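Local coordinates for protein putative metal-dependent hydrolase (Bacillus subtilis, PDB 6KNS) that binds two zinc ions in a metallo-beta-lactamase fold and is probably a metal-dependent hydrolase, perhaps acting on tRNA 3' ends as RNase Z relatives do, at residues Phe135-Thr138 with Cys144-Met147; Glu230-Thr233 with Glu238-Ile241. All blocks are in the same frame, centred on the assembly; numbering follows the deposited sequence.

Contact 1 (Phe135-Thr138 with Cys144-Met147); sequences FLKT and CYAM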
ATOM      1  N   PHE A 135      13.507 -19.257  12.827  1.00 27.41           N
ATOM      2  CA  PHE A 135      12.740 -19.359  11.561  1.00 26.09           C
ATOM      3  C   PHE A 135      12.391 -20.801  11.218  1.00 26.74           C
ATOM      4  O   PHE A 135      13.139 -21.698  11.552  1.00 27.12           O
ATOM      5  CB  PHE A 135      13.576 -18.797  10.422  1.00 25.45           C
ATOM      6  CG  PHE A 135      13.968 -17.367  10.631  1.00 25.93           C
ATOM      7  CD1 PHE A 135      13.099 -16.338  10.301  1.00 25.17           C
ATOM      8  CD2 PHE A 135      15.151 -17.051  11.237  1.00 27.72           C
ATOM      9  CE1 PHE A 135      13.430 -15.004  10.534  1.00 25.98           C
ATOM     10  CE2 PHE A 135      15.497 -15.723  11.449  1.00 28.29           C
ATOM     11  CZ  PHE A 135      14.623 -14.699  11.114  1.00 26.03           C
ATOM     12  N   LEU A 136      11.269 -20.998  10.534  1.00 26.10           N
ATOM     13  CA  LEU A 136      10.922 -22.296   9.935  1.00 26.72           C
ATOM     14  C   LEU A 136      10.441 -22.049   8.501  1.00 26.55           C
ATOM     15  O   LEU A 136       9.542 -21.222   8.272  1.00 24.03           O
ATOM     16  CB  LEU A 136       9.835 -22.989  10.743  1.00 26.58           C
ATOM     17  CG  LEU A 136       9.253 -24.309  10.221  1.00 28.26           C
ATOM     18  CD1 LEU A 136      10.313 -25.433  10.244  1.00 26.96           C
ATOM     19  CD2 LEU A 136       8.007 -24.720  11.036  1.00 25.71           C
ATOM     20  N   LYS A 137      11.033 -22.755   7.531  1.00 27.54           N
ATOM     21  CA  LYS A 137      10.544 -22.657   6.149  1.00 27.71           C
ATOM     22  C   LYS A 137       9.116 -23.202   6.042  1.00 27.27           C
ATOM     23  O   LYS A 137       8.808 -24.238   6.632  1.00 27.35           O
ATOM     24  CB  LYS A 137      11.442 -23.433   5.228  1.00 29.89           C
ATOM     25  CG  LYS A 137      11.301 -23.041   3.767  1.00 31.54           C
ATOM     26  CD  LYS A 137      12.537 -23.616   2.985  1.00 36.63           C
ATOM     27  CE  LYS A 137      12.433 -23.299   1.501  1.00 38.16           C
ATOM     28  NZ  LYS A 137      11.069 -23.678   1.011  1.00 38.75           N
ATOM     29  N   THR A 138       8.243 -22.480   5.334  1.00 25.52           N
ATOM     30  CA  THR A 138       6.845 -22.900   5.206  1.00 25.18           C
ATOM     31  C   THR A 138       6.619 -23.634   3.869  1.00 25.46           C
ATOM     32  O   THR A 138       7.485 -23.653   3.008  1.00 24.83           O
ATOM     33  CB  THR A 138       5.900 -21.700   5.335  1.00 24.30           C
ATOM     34  OG1 THR A 138       6.107 -20.771   4.258  1.00 22.65           O
ATOM     35  CG2 THR A 138       6.122 -20.971   6.704  1.00 23.31           C
ATOM     36  N   CYS A 144       9.182 -18.876   1.927  1.00 22.59           N
ATOM     37  CA  CYS A 144       8.567 -18.114   2.996  1.00 22.58           C
ATOM     38  C   CYS A 144       9.033 -18.687   4.317  1.00 23.46           C
ATOM     39  O   CYS A 144       9.256 -19.905   4.397  1.00 23.89           O
ATOM     40  CB  CYS A 144       7.025 -18.126   2.842  1.00 22.43           C
ATOM     41  SG  CYS A 144       6.183 -17.279   4.159  1.00 23.81           S
ATOM     42  N   TYR A 145       9.242 -17.821   5.331  1.00 23.06           N
ATOM     43  CA  TYR A 145       9.665 -18.307   6.660  1.00 23.23           C
ATOM     44  C   TYR A 145       8.731 -17.867   7.766  1.00 22.72           C
ATOM     45  O   TYR A 145       8.442 -16.686   7.901  1.00 20.63           O
ATOM     46  CB  TYR A 145      11.108 -17.875   7.007  1.00 24.07           C
ATOM     47  CG  TYR A 145      12.101 -18.512   6.115  1.00 23.12           C
ATOM     48  CD1 TYR A 145      12.714 -19.713   6.455  1.00 24.54           C
ATOM     49  CD2 TYR A 145      12.375 -17.957   4.887  1.00 23.02           C
ATOM     50  CE1 TYR A 145      13.624 -20.332   5.578  1.00 24.76           C
ATOM     51  CE2 TYR A 145      13.271 -18.550   4.017  1.00 25.50           C
ATOM     52  CZ  TYR A 145      13.900 -19.723   4.365  1.00 25.26           C
ATOM     53  OH  TYR A 145      14.769 -20.278   3.460  1.00 28.84           O
ATOM     54  N   ALA A 146       8.313 -18.847   8.586  1.00 22.92           N
ATOM     55  CA  ALA A 146       7.618 -18.582   9.833  1.00 22.63           C
ATOM     56  C   ALA A 146       8.635 -18.085  10.834  1.00 22.94           C
ATOM     57  O   ALA A 146       9.830 -18.304  10.637  1.00 23.97           O
ATOM     58  CB  ALA A 146       6.924 -19.821  10.343  1.00 23.01           C
ATOM     59  N   MET A 147       8.177 -17.396  11.878  1.00 22.47           N
ATOM     60  CA  MET A 147       9.080 -16.805  12.855  1.00 23.45           C
ATOM     61  C   MET A 147       8.652 -17.085  14.286  1.00 24.38           C
ATOM     62  O   MET A 147       7.469 -17.065  14.606  1.00 24.15           O
ATOM     63  CB  MET A 147       9.152 -15.304  12.674  1.00 22.67           C
ATOM     64  CG  MET A 147       9.591 -14.873  11.299  1.00 24.14           C
ATOM     65  SD  MET A 147       9.360 -13.102  11.080  1.00 24.34           S
ATOM     66  CE  MET A 147       9.442 -13.092   9.289  1.00 23.62           C
TER
HETATM   67  O   HOH W   1       8.791 -21.653   1.333  1.00 27.23           O
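Leu136 O accepts a hydrogen bond from Ala146 N at 2.7 Å and lies against the CA-H of Tyr145 as well. This double use of one carbonyl illustrates how an antiparallel beta hairpin is zipped, here between two inner strands of a sheet of the metallo-beta-lactamase fold. The return bond, Leu136 N to Ala146 O, is somewhat longer at 3.1 Å. Toward the turn, Thr138 N reaches Cys144 O at 2.9 Å, and a water ties Thr138 O, Cys144 N and Lys137 NZ together.

Phe135, Lys137, Tyr145 and Met147 share one face. The Phe135 ring meets Tyr145 CB through CD1 and Met147 CG through CE1, the latter at 3.9 Å, and beyond the hairpin it stacks on Phe120. Beside Lys137, the CD1-CE1 side of the Tyr145 ring runs along the lysine backbone and reaches CB, while Lys137 CD comes to 4.0 Å from Tyr145 OH. The other face carries Leu136 and Ala146, covered by Phe168 of helix 168-171. The turn beyond holds His140, a zinc ligand, and Cys144 also touches the ligand His65. Thr138 OG1 is bonded to the backbone O of Asp161, another zinc ligand. The torsion (chi1 64°) sets this hydroxyl between backbone N and carbonyl carbon and leaves Thr138 CG2 beside the backbone N, 3.6 Å from Ala146 N.

Contact 2 (Glu230-Thr233 with Glu238-Ile241); sequences EAKT and EVNI. With CA (calcium ion), chain E.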
ATOM      1  N   GLU A 230     -14.765 -23.053  14.502  1.00 26.26           N
ATOM      2  CA  GLU A 230     -14.157 -24.236  13.891  1.00 27.31           C
ATOM      3  C   GLU A 230     -12.835 -24.545  14.574  1.00 27.18           C
ATOM      4  O   GLU A 230     -12.560 -25.694  14.870  1.00 27.41           O
ATOM      5  CB  GLU A 230     -13.913 -23.986  12.393  1.00 26.69           C
ATOM      6  CG  GLU A 230     -15.176 -23.955  11.556  1.00 26.47           C
ATOM      7  CD  GLU A 230     -15.003 -23.184  10.240  1.00 29.90           C
ATOM      8  OE1 GLU A 230     -13.855 -22.895   9.801  1.00 28.71           O
ATOM      9  OE2 GLU A 230     -16.034 -22.852   9.629  1.00 30.15           O
ATOM     10  N   ALA A 231     -12.006 -23.519  14.815  1.00 26.36           N
ATOM     11  CA  ALA A 231     -10.722 -23.777  15.472  1.00 26.82           C
ATOM     12  C   ALA A 231     -10.938 -24.332  16.887  1.00 28.27           C
ATOM     13  O   ALA A 231     -10.194 -25.214  17.331  1.00 28.57           O
ATOM     14  CB  ALA A 231      -9.837 -22.544  15.505  1.00 25.47           C
ATOM     15  N   LYS A 232     -11.964 -23.829  17.569  1.00 28.77           N
ATOM     16  CA  LYS A 232     -12.286 -24.292  18.917  1.00 30.25           C
ATOM     17  C   LYS A 232     -12.793 -25.748  18.950  1.00 30.99           C
ATOM     18  O   LYS A 232     -12.897 -26.302  20.023  1.00 30.52           O
ATOM     19  CB  LYS A 232     -13.332 -23.374  19.605  1.00 30.58           C
ATOM     20  CG  LYS A 232     -12.939 -21.904  19.764  1.00 31.10           C
ATOM     21  CD  LYS A 232     -12.061 -21.625  20.954  1.00 32.99           C
ATOM     22  CE  LYS A 232     -12.758 -21.898  22.340  1.00 34.95           C
ATOM     23  NZ  LYS A 232     -11.877 -22.849  23.163  1.00 35.61           N
ATOM     24  N   THR A 233     -13.133 -26.352  17.798  1.00 30.69           N
ATOM     25  CA  THR A 233     -13.554 -27.760  17.821  1.00 32.10           C
ATOM     26  C   THR A 233     -12.316 -28.615  18.027  1.00 32.67           C
ATOM     27  O   THR A 233     -12.423 -29.758  18.370  1.00 32.95           O
ATOM     28  CB  THR A 233     -14.268 -28.215  16.540  1.00 32.36           C
ATOM     29  OG1 THR A 233     -13.379 -28.111  15.398  1.00 30.87           O
ATOM     30  CG2 THR A 233     -15.525 -27.369  16.330  1.00 31.77           C
ATOM     31  N   GLU A 238      -7.962 -20.267  24.292  1.00 30.67           N
ATOM     32  CA  GLU A 238      -8.499 -19.052  23.722  1.00 29.41           C
ATOM     33  C   GLU A 238      -8.132 -18.894  22.240  1.00 27.49           C
ATOM     34  O   GLU A 238      -6.974 -19.046  21.851  1.00 25.50           O
ATOM     35  CB  GLU A 238      -7.966 -17.843  24.490  1.00 29.36           C
ATOM     36  CG  GLU A 238      -8.696 -16.539  24.151  1.00 31.31           C
ATOM     37  CD  GLU A 238      -8.044 -15.311  24.786  1.00 32.27           C
ATOM     38  OE1 GLU A 238      -7.108 -15.467  25.604  1.00 36.52           O
ATOM     39  OE2 GLU A 238      -8.433 -14.181  24.433  1.00 34.19           O
ATOM     40  N   VAL A 239      -9.138 -18.537  21.440  1.00 26.79           N
ATOM     41  CA  VAL A 239      -8.998 -18.261  20.020  1.00 25.08           C
ATOM     42  C   VAL A 239      -9.694 -16.920  19.676  1.00 25.12           C
ATOM     43  O   VAL A 239     -10.903 -16.738  19.941  1.00 24.57           O
ATOM     44  CB  VAL A 239      -9.626 -19.384  19.139  1.00 24.49           C
ATOM     45  CG1 VAL A 239      -9.352 -19.099  17.632  1.00 23.98           C
ATOM     46  CG2 VAL A 239      -9.097 -20.782  19.536  1.00 25.51           C
ATOM     47  N   ASN A 240      -8.925 -16.019  19.059  1.00 23.89           N
ATOM     48  CA  ASN A 240      -9.411 -14.744  18.573  1.00 24.15           C
ATOM     49  C   ASN A 240      -9.205 -14.597  17.066  1.00 23.05           C
ATOM     50  O   ASN A 240      -8.359 -15.254  16.457  1.00 22.30           O
ATOM     51  CB  ASN A 240      -8.687 -13.598  19.292  1.00 24.15           C
ATOM     52  CG  ASN A 240      -8.968 -13.608  20.778  1.00 26.34           C
ATOM     53  OD1 ASN A 240     -10.097 -13.426  21.174  1.00 28.26           O
ATOM     54  ND2 ASN A 240      -7.960 -13.855  21.594  1.00 26.85           N
ATOM     55  N   ILE A 241     -10.011 -13.720  16.491  1.00 22.80           N
ATOM     56  CA  ILE A 241      -9.904 -13.300  15.097  1.00 21.32           C
ATOM     57  C   ILE A 241      -9.127 -11.981  15.090  1.00 21.03           C
ATOM     58  O   ILE A 241      -9.467 -11.045  15.797  1.00 21.32           O
ATOM     59  CB  ILE A 241     -11.301 -13.076  14.477  1.00 22.00           C
ATOM     60  CG1 ILE A 241     -12.175 -14.350  14.612  1.00 23.80           C
ATOM     61  CG2 ILE A 241     -11.194 -12.690  12.991  1.00 19.35           C
ATOM     62  CD1 ILE A 241     -11.439 -15.605  14.130  1.00 23.27           C
TER
HETATM   63 CA    CA E 301      -7.061 -13.113  26.329  1.00 37.25          CA
HETATM   64  O   HOH W   2      -5.678 -12.202  24.488  1.00 34.07           O
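Val239 CG2 presses against Lys232 CD at 3.4 Å, tighter than usual van der Waals contact, and this pair supplies most of the buried surface where the end of a helix meets an edge strand. The case illustrates how one side chain can divide its work: the lysine methylenes make the apolar contact while the ammonium group bonds elsewhere. The bend at chi2 (-82°) brings Lys232 CD against the valine methyl, and further bends carry NZ to a hydrogen bond with the backbone O of Gly237, just before Glu238. The two side chains run alongside with opposed directions, Val239 CG2 also lying 4.0 Å from Lys232 CG.

The second branch of Val239 serves the helix. With CG1 anti to the backbone N (chi1 -176°), that methyl points to Ala231 CB, 4.1 Å away, so one branched residue meets the successive residues Ala231 and Lys232 with different methyls. Behind them, Glu230 O accepts both Thr233 N and Thr233 OG1, the hydroxyl at 2.6 Å in the carbonyl plane.

The side chain of Glu238 leaves the backbone away from 230-233, and its carboxylate chelates a calcium ion, OE1 at 2.5 Å and OE2 at 2.6 Å, with a water as a further ligand. Asn240 ND2 donates to Glu238 OE2 from above the carboxylate plane.

In the fold, helix 225-231 is the crossover between parallel strands 212-216 and 238-241; Val239 also touches Leu215, and Leu213 and Leu215 provide backbone bonds that join strand 238-241 to the sheet.

Going from the N terminus, contact 1 comes first and closes the five-residue loop between 135-138 and 144-147, the turn that carries the zinc ligand His140. Contact 2 opens long afterwards and closes the four-residue link between 230-233 and 238-241. The two are thus in series, neither nesting nor crossing, and their nearest atoms stay about 16 Å apart. What unites them is one mixed seven-stranded sheet: contact 1 pairs two neighbouring strands near one end, whereas contact 2 packs a helix end on the strand 238-241 at its other margin. Together they show local closures of different kinds serving a common sheet.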